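Glycoside Hydrolase (Bacteroides uniformis, PDB 5TA0) probably hydrolyses agarose as part of an agarose-degrading pathway of a human intestinal symbiont, and here holds a neoagaro-oligosaccharide. Local coordinates at residues Leu321-Tyr326 / Asp362-Ala367; Gly244-Phe249 / Thr279-Asp284; Ser298-Thr303 / Met355-Arg360. All blocks are in the same frame, centred on the assembly; numbering follows the deposited sequence.

Interaction 1: Leu321-Tyr326 / Asp362-Ala367; sequences LMISQY and DNICYA. With GAL (beta-D-galactopyranose), chain C.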
loop_
_atom_site.group_PDB
_atom_site.type_symbol
_atom_site.label_atom_id
_atom_site.label_comp_id
_atom_site.label_asym_id
_atom_site.label_seq_id
_atom_site.Cartn_x
_atom_site.Cartn_y
_atom_site.Cartn_z
ATOM N N LEU A 321 1.653 1.987 9.041
ATOM C CA LEU A 321 0.998 1.002 8.179
ATOM C C LEU A 321 1.906 0.637 7.003
ATOM O O LEU A 321 2.419 1.538 6.295
ATOM C CB LEU A 321 -0.328 1.538 7.650
ATOM C CG LEU A 321 -1.159 0.599 6.761
ATOM C CD1 LEU A 321 -1.653 -0.609 7.544
ATOM C CD2 LEU A 321 -2.336 1.339 6.138
ATOM N N MET A 322 2.084 -0.655 6.790
ATOM C CA MET A 322 2.765 -1.202 5.644
ATOM C C MET A 322 1.746 -1.838 4.713
ATOM O O MET A 322 0.818 -2.510 5.166
ATOM C CB MET A 322 3.740 -2.273 6.115
ATOM C CG MET A 322 4.332 -3.126 5.007
ATOM S SD MET A 322 5.516 -4.358 5.593
ATOM C CE MET A 322 6.851 -3.279 6.107
ATOM N N ILE A 323 1.930 -1.638 3.419
ATOM C CA ILE A 323 1.155 -2.353 2.392
ATOM C C ILE A 323 2.161 -3.167 1.596
ATOM O O ILE A 323 2.763 -2.691 0.638
ATOM C CB ILE A 323 0.275 -1.415 1.535
ATOM C CG1 ILE A 323 -0.584 -0.486 2.420
ATOM C CG2 ILE A 323 -0.667 -2.232 0.675
ATOM C CD1 ILE A 323 0.031 0.858 2.650
ATOM N N SER A 324 2.397 -4.425 2.013
ATOM C CA SER A 324 3.533 -5.145 1.471
ATOM C C SER A 324 3.281 -5.822 0.118
ATOM O O SER A 324 4.222 -6.302 -0.498
ATOM C CB SER A 324 4.076 -6.159 2.455
ATOM O OG SER A 324 3.090 -7.040 2.927
ATOM N N GLN A 325 2.019 -5.857 -0.296
ATOM C CA GLN A 325 1.604 -6.246 -1.664
ATOM C C GLN A 325 0.377 -5.440 -2.040
ATOM O O GLN A 325 -0.589 -5.435 -1.276
ATOM C CB GLN A 325 1.211 -7.718 -1.768
ATOM C CG GLN A 325 2.339 -8.727 -1.554
ATOM C CD GLN A 325 1.860 -10.170 -1.586
ATOM O OE1 GLN A 325 0.810 -10.508 -2.210
ATOM N NE2 GLN A 325 2.612 -11.036 -0.953
ATOM N N TYR A 326 0.394 -4.804 -3.202
ATOM C CA TYR A 326 -0.810 -4.150 -3.715
ATOM C C TYR A 326 -0.779 -4.084 -5.222
ATOM O O TYR A 326 0.279 -4.171 -5.830
ATOM C CB TYR A 326 -0.990 -2.757 -3.128
ATOM C CG TYR A 326 -0.091 -1.646 -3.629
ATOM C CD1 TYR A 326 -0.501 -0.812 -4.666
ATOM C CD2 TYR A 326 1.129 -1.358 -3.009
ATOM C CE1 TYR A 326 0.269 0.248 -5.102
ATOM C CE2 TYR A 326 1.932 -0.299 -3.457
ATOM C CZ TYR A 326 1.478 0.516 -4.467
ATOM O OH TYR A 326 2.196 1.613 -4.913
ATOM N N ASP A 362 2.710 10.226 6.205
ATOM C CA ASP A 362 3.144 10.256 7.604
ATOM C C ASP A 362 2.865 8.952 8.372
ATOM O O ASP A 362 3.612 8.655 9.273
ATOM C CB ASP A 362 2.499 11.436 8.355
ATOM C CG ASP A 362 0.982 11.389 8.382
ATOM O OD1 ASP A 362 0.353 10.912 7.419
ATOM O OD2 ASP A 362 0.427 11.895 9.377
ATOM N N ASN A 363 1.810 8.238 8.016
ATOM C CA ASN A 363 1.421 6.983 8.697
ATOM C C ASN A 363 1.565 5.746 7.827
ATOM O O ASN A 363 0.989 4.684 8.147
ATOM C CB ASN A 363 -0.020 7.093 9.186
ATOM C CG ASN A 363 -0.165 8.061 10.344
ATOM O OD1 ASN A 363 0.660 8.081 11.260
ATOM N ND2 ASN A 363 -1.231 8.822 10.327
ATOM N N ILE A 364 2.297 5.847 6.730
ATOM C CA ILE A 364 2.646 4.688 5.906
ATOM C C ILE A 364 4.149 4.504 5.935
ATOM O O ILE A 364 4.895 5.427 5.615
ATOM C CB ILE A 364 2.090 4.808 4.467
ATOM C CG1 ILE A 364 0.565 4.626 4.575
ATOM C CG2 ILE A 364 2.767 3.810 3.526
ATOM C CD1 ILE A 364 -0.194 4.600 3.309
ATOM N N CYS A 365 4.592 3.339 6.386
ATOM C CA CYS A 365 6.029 3.099 6.498
ATOM C C CYS A 365 6.626 2.474 5.245
ATOM O O CYS A 365 7.844 2.470 5.061
ATOM C CB CYS A 365 6.374 2.266 7.733
ATOM S SG CYS A 365 5.633 0.622 7.840
ATOM N N TYR A 366 5.785 1.884 4.386
ATOM C CA TYR A 366 6.269 1.172 3.190
ATOM C C TYR A 366 5.056 0.745 2.381
ATOM O O TYR A 366 4.083 0.253 2.970
ATOM C CB TYR A 366 7.017 -0.109 3.619
ATOM C CG TYR A 366 8.309 -0.457 2.907
ATOM C CD1 TYR A 366 9.351 -1.024 3.605
ATOM C CD2 TYR A 366 8.475 -0.261 1.548
ATOM C CE1 TYR A 366 10.522 -1.395 2.986
ATOM C CE2 TYR A 366 9.649 -0.600 0.907
ATOM C CZ TYR A 366 10.664 -1.195 1.616
ATOM O OH TYR A 366 11.813 -1.557 0.928
ATOM N N ALA A 367 5.079 0.924 1.076
ATOM C CA ALA A 367 4.010 0.428 0.212
ATOM C C ALA A 367 4.700 -0.180 -0.995
ATOM O O ALA A 367 5.505 0.525 -1.656
ATOM C CB ALA A 367 3.060 1.539 -0.188
HETATM C C1 GAL C . -1.270 -14.453 -3.641
HETATM C C2 GAL C . -0.097 -14.477 -2.674
HETATM C C3 GAL C . 1.261 -14.305 -3.333
HETATM C C4 GAL C . 1.343 -14.946 -4.715
HETATM C C5 GAL C . 0.135 -14.659 -5.563
HETATM C C6 GAL C . 0.143 -15.311 -6.959
HETATM O O2 GAL C . -0.238 -13.424 -1.731
HETATM O O3 GAL C . 2.150 -14.976 -2.427
HETATM O O4 GAL C . 1.476 -16.367 -4.532
HETATM O O5 GAL C . -0.980 -15.178 -4.840
HETATM O O6 GAL C . 1.216 -14.846 -7.798
HETATM O O HOH W 1 4.369 2.225 -3.503
#
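Ile-323 N donates to Tyr-366 O over 2.9 Å with an N-H...O angle of 167°, and this nearly straight bond is one of three that hold the two chains in parallel pairing. Upstream, Leu-321 N reaches Asn-363 O at 2.9 Å, and Cys-365 N returns to Leu-321 O at 2.8 Å. Leu-321 pairs with Ile-364 but Ile-323 with Ala-367, so 364-367 carries one residue more than 321-323, and the chain turns a corner at Cys-365.

Leu-321, Ile-323, Ile-364 and Ala-367 share one face. Ile-323 has CG1 anti to its carbonyl carbon (chi1 -51°), and CD1 passes across to lie 3.8 Å from Ile-364 CD1. On the other face Met-322 runs alongside Tyr-366; a bend at chi3 (-69°) brings Met-322 CE to 4.0 Å from Tyr-366 CB. At the corner, Cys-365 SG lies 3.9 Å from Met-322 CB. Further on, Tyr-326 presents a ring edge, its CE2 3.7 Å from Ala-367 C. Its hydroxyl donates to a water that in turn donates to Ala-367 O at 2.8 Å, tying the ring to the neighbouring backbone.

A second shell positions these groups. Phe-357 of helix 340-358 packs on Ile-323 and Ile-364 and meets Tyr-326 edge-to-face, and the Tyr-366 hydroxyl is bonded to Asn-135 O. Gln-325 belongs to the glycan pocket. Strand 321-326, helix 340-358 and strand 364-369 form a beta-alpha-beta unit, the repeating element of an alpha/beta barrel that carries its sugar-binding site on strand ends and loops.

Interaction 2: Gly244-Phe249 / Thr279-Asp284; sequences GYCTAF and TIHLYD. With AAL (3,6-anhydro-alpha-L-galactopyranose), chain B; GAL (beta-D-galactopyranose), chain D.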
loop_
_atom_site.group_PDB
_atom_site.type_symbol
_atom_site.label_atom_id
_atom_site.label_comp_id
_atom_site.label_asym_id
_atom_site.label_seq_id
_atom_site.Cartn_x
_atom_site.Cartn_y
_atom_site.Cartn_z
ATOM N N GLY A 244 2.163 -7.152 11.754
ATOM C CA GLY A 244 1.140 -8.109 11.329
ATOM C C GLY A 244 -0.166 -7.405 11.018
ATOM O O GLY A 244 -0.250 -6.181 11.151
ATOM N N TYR A 245 -1.196 -8.137 10.603
ATOM C CA TYR A 245 -1.170 -9.582 10.385
ATOM C C TYR A 245 -1.032 -9.976 8.926
ATOM O O TYR A 245 -1.145 -11.145 8.608
ATOM C CB TYR A 245 -2.320 -10.308 11.086
ATOM C CG TYR A 245 -3.735 -10.155 10.546
ATOM C CD1 TYR A 245 -4.217 -10.962 9.517
ATOM C CD2 TYR A 245 -4.627 -9.261 11.132
ATOM C CE1 TYR A 245 -5.544 -10.860 9.094
ATOM C CE2 TYR A 245 -5.933 -9.159 10.700
ATOM C CZ TYR A 245 -6.392 -9.970 9.698
ATOM O OH TYR A 245 -7.703 -9.865 9.306
ATOM N N CYS A 246 -0.736 -8.999 8.051
ATOM C CA CYS A 246 -0.423 -9.218 6.634
ATOM C C CYS A 246 -1.638 -9.772 5.907
ATOM O O CYS A 246 -1.600 -10.827 5.280
ATOM C CB CYS A 246 0.830 -10.078 6.491
ATOM S SG CYS A 246 1.559 -10.090 4.868
ATOM N N THR A 247 -2.730 -9.037 6.036
ATOM C CA THR A 247 -4.063 -9.484 5.621
ATOM C C THR A 247 -4.221 -9.610 4.110
ATOM O O THR A 247 -4.001 -8.656 3.383
ATOM C CB THR A 247 -5.071 -8.446 6.146
ATOM O OG1 THR A 247 -4.763 -8.182 7.531
ATOM C CG2 THR A 247 -6.514 -8.913 5.965
ATOM N N ALA A 248 -4.692 -10.751 3.639
ATOM C CA ALA A 248 -4.941 -10.975 2.212
ATOM C C ALA A 248 -6.032 -10.087 1.649
ATOM O O ALA A 248 -5.852 -9.518 0.554
ATOM C CB ALA A 248 -5.282 -12.441 1.941
ATOM N N PHE A 249 -7.142 -9.977 2.394
ATOM C CA PHE A 249 -8.367 -9.326 1.915
ATOM C C PHE A 249 -9.049 -8.634 3.080
ATOM O O PHE A 249 -9.914 -9.206 3.723
ATOM C CB PHE A 249 -9.321 -10.362 1.266
ATOM C CG PHE A 249 -8.723 -11.056 0.087
ATOM C CD1 PHE A 249 -8.455 -10.363 -1.078
ATOM C CD2 PHE A 249 -8.315 -12.400 0.174
ATOM C CE1 PHE A 249 -7.836 -10.991 -2.159
ATOM C CE2 PHE A 249 -7.705 -13.020 -0.914
ATOM C CZ PHE A 249 -7.459 -12.312 -2.080
ATOM N N THR A 279 0.315 -4.329 8.924
ATOM C CA THR A 279 0.562 -4.648 7.533
ATOM C C THR A 279 -0.639 -5.359 6.910
ATOM O O THR A 279 -1.244 -6.264 7.549
ATOM C CB THR A 279 1.885 -5.425 7.353
ATOM O OG1 THR A 279 2.022 -5.767 5.966
ATOM C CG2 THR A 279 1.943 -6.663 8.195
ATOM N N ILE A 280 -0.996 -4.915 5.700
ATOM C CA ILE A 280 -2.105 -5.448 4.926
ATOM C C ILE A 280 -1.706 -5.552 3.471
ATOM O O ILE A 280 -0.725 -4.946 3.033
ATOM C CB ILE A 280 -3.377 -4.604 5.059
ATOM C CG1 ILE A 280 -3.175 -3.171 4.532
ATOM C CG2 ILE A 280 -3.868 -4.585 6.501
ATOM C CD1 ILE A 280 -4.413 -2.291 4.606
ATOM N N HIS A 281 -2.478 -6.319 2.709
ATOM C CA HIS A 281 -2.432 -6.342 1.258
ATOM C C HIS A 281 -3.688 -5.743 0.687
ATOM O O HIS A 281 -4.750 -5.906 1.243
ATOM C CB HIS A 281 -2.239 -7.781 0.782
ATOM C CG HIS A 281 -0.922 -8.349 1.199
ATOM N ND1 HIS A 281 -0.603 -9.682 1.072
ATOM C CD2 HIS A 281 0.168 -7.752 1.741
ATOM C CE1 HIS A 281 0.630 -9.886 1.509
ATOM N NE2 HIS A 281 1.122 -8.726 1.898
ATOM N N LEU A 282 -3.565 -5.022 -0.426
ATOM C CA LEU A 282 -4.721 -4.327 -1.042
ATOM C C LEU A 282 -4.765 -4.603 -2.535
ATOM O O LEU A 282 -3.940 -4.080 -3.299
ATOM C CB LEU A 282 -4.643 -2.820 -0.772
ATOM C CG LEU A 282 -4.884 -2.413 0.673
ATOM C CD1 LEU A 282 -4.498 -0.962 0.860
ATOM C CD2 LEU A 282 -6.326 -2.662 1.095
ATOM N N TYR A 283 -5.757 -5.382 -2.950
ATOM C CA TYR A 283 -5.916 -5.711 -4.351
ATOM C C TYR A 283 -7.285 -5.318 -4.882
ATOM O O TYR A 283 -8.331 -5.666 -4.315
ATOM C CB TYR A 283 -5.708 -7.186 -4.550
ATOM C CG TYR A 283 -4.276 -7.632 -4.503
ATOM C CD1 TYR A 283 -3.413 -7.355 -5.533
ATOM C CD2 TYR A 283 -3.809 -8.382 -3.457
ATOM C CE1 TYR A 283 -2.113 -7.808 -5.517
ATOM C CE2 TYR A 283 -2.515 -8.850 -3.434
ATOM C CZ TYR A 283 -1.662 -8.556 -4.466
ATOM O OH TYR A 283 -0.369 -9.059 -4.449
ATOM N N ASP A 284 -7.260 -4.602 -5.996
ATOM C CA ASP A 284 -8.456 -4.376 -6.810
ATOM C C ASP A 284 -8.794 -5.677 -7.527
ATOM O O ASP A 284 -7.911 -6.465 -7.860
ATOM C CB ASP A 284 -8.163 -3.330 -7.895
ATOM C CG ASP A 284 -8.172 -1.885 -7.380
ATOM O OD1 ASP A 284 -8.836 -1.586 -6.363
ATOM O OD2 ASP A 284 -7.545 -1.046 -8.056
HETATM C C1 AAL B . -6.234 -16.128 -4.060
HETATM C C2 AAL B . -5.039 -16.893 -4.627
HETATM C C3 AAL B . -3.860 -16.665 -3.716
HETATM C C4 AAL B . -3.517 -15.204 -3.628
HETATM C C5 AAL B . -4.667 -14.752 -2.774
HETATM C C6 AAL B . -4.670 -15.796 -1.685
HETATM O O2 AAL B . -4.719 -16.438 -5.949
HETATM O O3 AAL B . -4.248 -16.998 -2.369
HETATM O O4 AAL B . -2.322 -15.067 -2.894
HETATM O O5 AAL B . -5.846 -14.829 -3.580
HETATM C C1 GAL D . -10.851 -16.542 -5.649
HETATM C C2 GAL D . -9.361 -16.541 -5.920
HETATM C C3 GAL D . -8.568 -16.155 -4.675
HETATM C C4 GAL D . -9.124 -14.881 -4.055
HETATM C C5 GAL D . -10.620 -15.041 -3.816
HETATM C C6 GAL D . -11.216 -13.825 -3.135
HETATM O O1 GAL D . -11.612 -16.783 -6.848
HETATM O O2 GAL D . -8.918 -17.833 -6.328
HETATM O O3 GAL D . -7.208 -16.028 -5.102
HETATM O O4 GAL D . -8.911 -13.755 -4.920
HETATM O O5 GAL D . -11.241 -15.279 -5.088
HETATM O O6 GAL D . -12.609 -14.032 -2.896
HETATM O O HOH W 2 -6.549 -7.157 -0.683
#
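With OG1 anti to the backbone N (chi1 177°), Thr-279 places its methyl between that N and the carbonyl carbon, so that CG2 packs 3.5 Å from Gly-244 CA and close to the backbone N of Cys-246, while OG1 is turned to its hydrogen-bond partner Glu-199.

The strand axes run parallel, 5° apart. Thr-279 N donates to Gly-244 O at 3.0 Å, and Thr-279 O receives Cys-246 N at 2.8 Å plus a weak bond from Thr-247 N at 3.5 Å. This forked acceptor marks a beta bulge: Tyr-245 is opposite Thr-279, yet Thr-247 is opposite Ile-280. The positive phi of Cys-246 and the cis peptide before Tyr-245 belong to the same distorted stretch. Regular pairing resumes where His-281 N meets Thr-247 O at 2.9 Å, and His-281 CB lies 3.3 Å from that same Thr-247 O. Past that bond the backbones separate, and one water spans them, donating to Ala-248 O and His-281 O and accepting from Tyr-283 N.

His-281 is fixed at both ring nitrogens, ND1 by Glu-203 and NE2 by Ser-324. Cys-246 SG approaches the ring obliquely, 3.3 Å from His-281 NE2 and 44° off the ring normal, but this contact is doubtful because Cys-246 has a second conformer. Phe-249 lies against the glycan: its CZ is 3.3 Å from O5 of the anhydrogalactose, which meets the ring edge, while C6 of a galactose sits over one face. Neighbouring parallel strands, with a loop after one of them that brings Phe-249 to the glycan, are consistent with the sugar-binding end of an alpha/beta barrel.

Interaction 3: Ser298-Thr303 / Met355-Arg360; sequences SNMEAT and MQFMER. With EDO (1,2-ethanediol), chain U.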
loop_
_atom_site.group_PDB
_atom_site.type_symbol
_atom_site.label_atom_id
_atom_site.label_comp_id
_atom_site.label_asym_id
_atom_site.label_seq_id
_atom_site.Cartn_x
_atom_site.Cartn_y
_atom_site.Cartn_z
ATOM N N SER A 298 -12.867 5.404 -2.832
ATOM C CA SER A 298 -13.353 5.581 -1.479
ATOM C C SER A 298 -13.287 4.338 -0.589
ATOM O O SER A 298 -13.274 4.462 0.643
ATOM C CB SER A 298 -14.789 6.133 -1.453
ATOM O OG SER A 298 -15.777 5.134 -1.757
ATOM N N ASN A 299 -13.331 3.154 -1.206
ATOM C CA ASN A 299 -13.313 1.903 -0.412
ATOM C C ASN A 299 -12.027 1.762 0.431
ATOM O O ASN A 299 -12.099 1.600 1.640
ATOM C CB ASN A 299 -13.549 0.710 -1.346
ATOM C CG ASN A 299 -13.495 -0.631 -0.643
ATOM O OD1 ASN A 299 -12.533 -1.383 -0.797
ATOM N ND2 ASN A 299 -14.496 -0.925 0.168
ATOM N N MET A 300 -10.858 1.846 -0.195
ATOM C CA MET A 300 -9.612 1.738 0.581
ATOM C C MET A 300 -9.434 2.885 1.569
ATOM O O MET A 300 -8.828 2.704 2.623
ATOM C CB MET A 300 -8.392 1.579 -0.331
ATOM C CG MET A 300 -8.034 2.773 -1.166
ATOM S SD MET A 300 -6.744 2.457 -2.385
ATOM C CE MET A 300 -5.273 2.487 -1.379
ATOM N N GLU A 301 -10.019 4.036 1.270
ATOM C CA GLU A 301 -10.008 5.123 2.245
ATOM C C GLU A 301 -10.740 4.715 3.542
ATOM O O GLU A 301 -10.321 5.040 4.653
ATOM C CB GLU A 301 -10.656 6.386 1.655
ATOM C CG GLU A 301 -9.885 7.042 0.517
ATOM C CD GLU A 301 -8.523 7.550 0.938
ATOM O OE1 GLU A 301 -8.420 8.191 1.999
ATOM O OE2 GLU A 301 -7.551 7.265 0.218
ATOM N N ALA A 302 -11.852 3.996 3.381
ATOM C CA ALA A 302 -12.628 3.510 4.521
ATOM C C ALA A 302 -11.863 2.440 5.308
ATOM O O ALA A 302 -11.865 2.462 6.529
ATOM C CB ALA A 302 -13.979 2.987 4.062
ATOM N N THR A 303 -11.233 1.519 4.583
ATOM C CA THR A 303 -10.431 0.487 5.228
ATOM C C THR A 303 -9.350 1.114 6.109
ATOM O O THR A 303 -9.214 0.804 7.288
ATOM C CB THR A 303 -9.778 -0.400 4.160
ATOM O OG1 THR A 303 -10.804 -0.900 3.281
ATOM C CG2 THR A 303 -9.013 -1.540 4.766
ATOM N N MET A 355 -1.090 6.925 -5.326
ATOM C CA MET A 355 -1.501 8.301 -5.006
ATOM C C MET A 355 -2.200 8.376 -3.635
ATOM O O MET A 355 -1.970 9.299 -2.834
ATOM C CB MET A 355 -2.427 8.842 -6.101
ATOM C CG MET A 355 -1.728 9.057 -7.433
ATOM S SD MET A 355 -0.638 10.468 -7.460
ATOM C CE MET A 355 -1.776 11.859 -7.641
ATOM N N GLN A 356 -3.037 7.388 -3.340
ATOM C CA GLN A 356 -3.766 7.367 -2.069
ATOM C C GLN A 356 -2.826 7.104 -0.905
ATOM O O GLN A 356 -2.956 7.760 0.125
ATOM C CB GLN A 356 -4.941 6.390 -2.121
ATOM C CG GLN A 356 -5.939 6.811 -3.216
ATOM C CD GLN A 356 -7.194 5.993 -3.319
ATOM O OE1 GLN A 356 -7.501 5.432 -4.389
ATOM N NE2 GLN A 356 -7.967 5.961 -2.242
ATOM N N PHE A 357 -1.801 6.274 -1.087
ATOM C CA PHE A 357 -0.813 6.062 -0.008
ATOM C C PHE A 357 0.030 7.318 0.216
ATOM O O PHE A 357 0.325 7.656 1.375
ATOM C CB PHE A 357 0.116 4.882 -0.299
ATOM C CG PHE A 357 -0.606 3.563 -0.509
ATOM C CD1 PHE A 357 -1.690 3.167 0.299
ATOM C CD2 PHE A 357 -0.177 2.718 -1.510
ATOM C CE1 PHE A 357 -2.333 1.955 0.092
ATOM C CE2 PHE A 357 -0.797 1.520 -1.700
ATOM C CZ PHE A 357 -1.879 1.144 -0.922
ATOM N N MET A 358 0.324 8.033 -0.856
ATOM C CA MET A 358 1.104 9.291 -0.760
ATOM C C MET A 358 0.353 10.322 0.079
ATOM O O MET A 358 0.988 11.130 0.782
ATOM C CB MET A 358 1.406 9.815 -2.163
ATOM C CG MET A 358 2.507 9.035 -2.867
ATOM S SD MET A 358 2.529 9.183 -4.681
ATOM C CE MET A 358 2.923 10.912 -4.858
ATOM N N GLU A 359 -0.974 10.307 0.043
ATOM C CA GLU A 359 -1.776 11.200 0.879
ATOM C C GLU A 359 -1.642 10.918 2.359
ATOM O O GLU A 359 -2.031 11.781 3.139
ATOM C CB GLU A 359 -3.257 11.131 0.551
ATOM C CG GLU A 359 -3.625 11.623 -0.804
ATOM C CD GLU A 359 -5.099 11.471 -1.083
ATOM O OE1 GLU A 359 -5.925 11.804 -0.201
ATOM O OE2 GLU A 359 -5.406 11.030 -2.188
ATOM N N ARG A 360 -1.181 9.713 2.743
ATOM C CA ARG A 360 -0.982 9.330 4.158
ATOM C C ARG A 360 0.419 9.010 4.484
ATOM O O ARG A 360 0.707 8.157 5.329
ATOM C CB ARG A 360 -1.707 8.020 4.467
ATOM C CG ARG A 360 -3.124 8.100 4.201
ATOM C CD ARG A 360 -3.836 6.865 4.728
ATOM N NE ARG A 360 -5.178 7.014 4.267
ATOM C CZ ARG A 360 -6.290 6.891 4.982
ATOM N NH1 ARG A 360 -6.272 6.536 6.267
ATOM N NH2 ARG A 360 -7.447 7.082 4.362
HETATM C C1 EDO U . -13.257 -4.253 -3.433
HETATM O O1 EDO U . -13.409 -3.831 -2.097
HETATM C C2 EDO U . -12.959 -5.728 -3.471
HETATM O O2 EDO U . -11.811 -5.857 -4.271
HETATM O O HOH W 3 -5.271 7.883 1.630
HETATM O O HOH W 4 -6.935 10.504 2.322
#
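Glu-301 reaches from helix 298-315 to both Gln-356 of helix 340-358 and Arg-360, which follows it. From CB its chain starts with CG anti to the carbonyl carbon and then folds at chi2 (-63°), which turns the carboxylate toward the other helix. CG passes 3.5 Å from Gln-356 NE2. At the tip, OE2 accepts from that same NE2 at 2.8 Å through its anti lone pair; the N-H...O angle of 167° and planes only 23° apart make this a nearly flat, nearly straight bond. OE1 forms a salt bridge with Arg-360 NH2, also at 2.8 Å; NH2 comes from above the carboxylate plane, while OE1 lies near the guanidinium plane, at its edge.

Water adds further links. One molecule accepts from Arg-360 NE and lies 2.8 Å from Glu-301 OE2; another sits between Glu-301 OE1 and Glu-359 OE1. Beside the polar group, Met-300 CE approaches Phe-357 CE1 to 3.3 Å, the two side chains crossing at about a right angle in a tight apolar contact.

Arg-563 makes a second salt bridge to Glu-301 OE1, and Asp-305 and Glu-308 also pair with Arg-360. Replacing Glu-301 by an alanine is likely to strip Gln-356 NE2 of this acceptor and Arg-563 of this salt bridge, with Arg-360 left to its other acids. Both oxygens of a buried acid are thus engaged by cationic or N-H donors, which is likely to favour its ionised form despite Glu-359 OE1 lying 4.8 Å from OE2, and charge and hydrogen bonding together join the two helices.

In the fold
From the N terminus, interaction 2 closes first: strand 242-247 meets strand 277-285 after a loop holding helices 258-262 and 264-271. It is complete before the others open. Helix 298-315 then opens interaction 3, and strand 321-326 opens interaction 1 before helix 340-358 returns to close interaction 3; strand 364-369 closes interaction 1 last, so these two cross along the chain. Strand 321-326 lies next to strand 277-285, joining interactions 1 and 2 within one parallel sheet. Phe-357 bridges layers, packing on Ala-367 of interaction 1 and on Leu-282 of interaction 2, and so ties the barrel strands to the paired outer helices.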